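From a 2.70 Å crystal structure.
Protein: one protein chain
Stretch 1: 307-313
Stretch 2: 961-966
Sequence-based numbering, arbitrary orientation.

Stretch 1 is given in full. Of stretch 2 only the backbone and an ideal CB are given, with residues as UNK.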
# COMPACT_ATOMS: atom_id res chain seq x y z
N LYS A 307 -11.88 3.90 -7.28
CA LYS A 307 -12.20 4.64 -6.07
C LYS A 307 -11.39 4.12 -4.88
O LYS A 307 -10.90 4.91 -4.06
CB LYS A 307 -13.70 4.55 -5.77
CG LYS A 307 -14.65 5.14 -6.84
CD LYS A 307 -16.02 5.51 -6.29
CE LYS A 307 -16.94 6.02 -7.41
NZ LYS A 307 -18.21 6.76 -7.05
N VAL A 308 -11.20 2.79 -4.80
CA VAL A 308 -10.32 2.23 -3.76
C VAL A 308 -8.91 2.79 -3.89
O VAL A 308 -8.30 3.19 -2.90
CB VAL A 308 -10.32 0.68 -3.81
CG1 VAL A 308 -9.12 0.17 -3.05
CG2 VAL A 308 -11.64 0.08 -3.24
N ASP A 309 -8.35 2.76 -5.10
CA ASP A 309 -6.99 3.28 -5.32
C ASP A 309 -6.86 4.72 -4.80
O ASP A 309 -5.83 5.10 -4.22
CB ASP A 309 -6.64 3.20 -6.81
CG ASP A 309 -5.17 3.48 -7.09
OD1 ASP A 309 -4.35 3.03 -6.29
OD2 ASP A 309 -4.81 4.14 -8.09
N ALA A 310 -7.89 5.54 -5.04
CA ALA A 310 -7.91 6.92 -4.57
C ALA A 310 -8.00 7.00 -3.05
O ALA A 310 -7.19 7.67 -2.40
CB ALA A 310 -9.06 7.69 -5.23
N GLU A 311 -9.00 6.32 -2.46
CA GLU A 311 -9.19 6.48 -1.02
C GLU A 311 -7.96 6.01 -0.23
O GLU A 311 -7.58 6.64 0.76
CB GLU A 311 -10.45 5.74 -0.55
CG GLU A 311 -10.72 5.91 0.97
CD GLU A 311 -11.93 5.15 1.46
OE1 GLU A 311 -12.64 5.66 2.36
OE2 GLU A 311 -12.16 4.02 0.96
N LEU A 312 -7.28 4.96 -0.70
CA LEU A 312 -6.08 4.48 -0.02
C LEU A 312 -4.97 5.52 -0.01
O LEU A 312 -4.23 5.63 0.97
CB LEU A 312 -5.56 3.20 -0.68
CG LEU A 312 -6.34 1.90 -0.38
CD1 LEU A 312 -5.79 0.72 -1.14
CD2 LEU A 312 -6.44 1.60 1.15
N HIS A 313 -4.79 6.24 -1.11
CA HIS A 313 -3.67 7.16 -1.27
C HIS A 313 -3.99 8.60 -0.92
O HIS A 313 -3.09 9.44 -0.98
CB HIS A 313 -3.16 7.14 -2.72
CG HIS A 313 -2.44 5.90 -3.07
ND1 HIS A 313 -3.10 4.73 -3.40
CD2 HIS A 313 -1.12 5.63 -3.16
CE1 HIS A 313 -2.21 3.79 -3.66
NE2 HIS A 313 -1.00 4.32 -3.53
N UNK A 961 -11.43 5.68 9.36
CA UNK A 961 -12.77 5.54 8.84
C UNK A 961 -12.90 5.37 7.34
O UNK A 961 -13.96 5.68 6.81
CB UNK A 961 -13.59 6.76 9.26
N UNK A 962 -11.88 4.81 6.67
CA UNK A 962 -11.92 4.56 5.23
C UNK A 962 -13.04 3.59 4.88
O UNK A 962 -13.33 2.68 5.64
CB UNK A 962 -10.58 4.01 4.74
N UNK A 963 -13.64 3.76 3.69
CA UNK A 963 -14.63 2.78 3.23
C UNK A 963 -13.97 1.43 2.91
O UNK A 963 -14.41 0.39 3.40
CB UNK A 963 -15.36 3.31 2.00
N UNK A 964 -12.87 1.43 2.15
CA UNK A 964 -12.38 0.18 1.59
C UNK A 964 -11.50 -0.62 2.54
O UNK A 964 -11.15 -1.77 2.24
CB UNK A 964 -11.60 0.47 0.31
N UNK A 965 -11.11 -0.06 3.68
CA UNK A 965 -10.18 -0.74 4.56
C UNK A 965 -10.53 -0.41 6.01
O UNK A 965 -10.49 0.76 6.41
CB UNK A 965 -8.74 -0.34 4.24
N UNK A 966 -10.85 -1.43 6.79
CA UNK A 966 -11.05 -1.29 8.22
C UNK A 966 -9.70 -1.22 8.92
O UNK A 966 -8.87 -2.11 8.76
CB UNK A 966 -11.89 -2.45 8.77

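Stretch 1 is helical and presents Val308, Glu311 and Leu312 to the loop of stretch 2. Glu311 is the main polar feature: with chi1 and chi2 both t, its carboxylate extends to the backbone at 963 and 964.

Position 961 has phi/psi of 68/28. Positive phi by itself favours glycine, and the ideal CB would point away, with nothing of stretch 1 within 5.5 Å. Asparagine or aspartate can also adopt such angles. The residue is Gly961.

At position 962 the CA-to-CB bond points toward the helix, and the ideal CB lies 3.6 Å from Glu311 OE1. Leu312 offers an apolar end nearby, so leucine, methionine or another aliphatic chain would suit, while an acidic group held close to the carboxylate would be unfavourable. The residue is Leu962, in the m, t rotamer; its CD1 lies 4.4 Å from Leu312 CD2.

Position 963 directs its CB sideways, yet the ideal CB is 3.4 Å from Glu311 OE2. The backbone bond is independent of the side chain, proline excepted: 963 N donates to Glu311 OE1 at 2.5 Å with an angle of 163°. Phi of -68 alone would admit proline, but proline would lack this donor. Small, polar or basic residues all fit, and the negative charge favours lysine or arginine. The residue is Arg963. Its guanidinium lies with one face toward Glu311 OE1, and Arg963 NH1 is 3.5 Å from that oxygen; because the oxygen sits well out of the guanidinium plane, this salt bridge rests on charge, with no N-H directed at it.

At position 964 the CB again points toward stretch 1, and the ideal CB is 3.6 Å from Val308 CG2 and 3.7 Å from Glu311 OE2. 964 N donates to Glu311 OE2 (2.9 Å, 151°), so the carboxylate engages two successive amides. With the helix this close, a small side chain such as alanine, serine or cysteine is the natural reading. The residue is Cys964, chi1 p: its CB packs 3.6 Å from Val308 CG2 and its SG 3.7 Å from Leu312 CD2.

Position 965, in a strand, also points toward stretch 1, but its ideal CB is 4.3 Å from Leu312 CD2 and meets no charge there, so many side chains are compatible. The residue is Glu965; its OE1 comes 4.0 Å from Leu312 CD2, while OE2 is hydrogen-bonded elsewhere in the structure.

Position 966 is out of reach and unconstrained by stretch 1; it is Ser966.

Stretch 2, residues 961-966: GLRCES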
# COMPACT_ATOMS: atom_id res chain seq x y z
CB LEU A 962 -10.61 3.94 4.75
CG LEU A 962 -9.32 4.68 5.04
CD1 LEU A 962 -8.14 3.97 4.42
CD2 LEU A 962 -9.43 6.03 4.51
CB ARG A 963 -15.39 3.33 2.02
CG ARG A 963 -16.70 4.06 2.36
CD ARG A 963 -17.14 5.11 1.29
NE ARG A 963 -16.28 6.30 1.31
CZ ARG A 963 -15.44 6.67 0.34
NH1 ARG A 963 -14.70 7.77 0.49
NH2 ARG A 963 -15.32 5.93 -0.77
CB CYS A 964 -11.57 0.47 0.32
SG CYS A 964 -10.08 1.41 0.71
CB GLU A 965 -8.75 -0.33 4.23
CG GLU A 965 -7.70 -1.01 5.03
CD GLU A 965 -6.33 -0.64 4.55
OE1 GLU A 965 -5.80 0.44 4.93
OE2 GLU A 965 -5.77 -1.43 3.75
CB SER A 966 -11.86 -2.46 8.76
OG SER A 966 -11.87 -2.41 10.17
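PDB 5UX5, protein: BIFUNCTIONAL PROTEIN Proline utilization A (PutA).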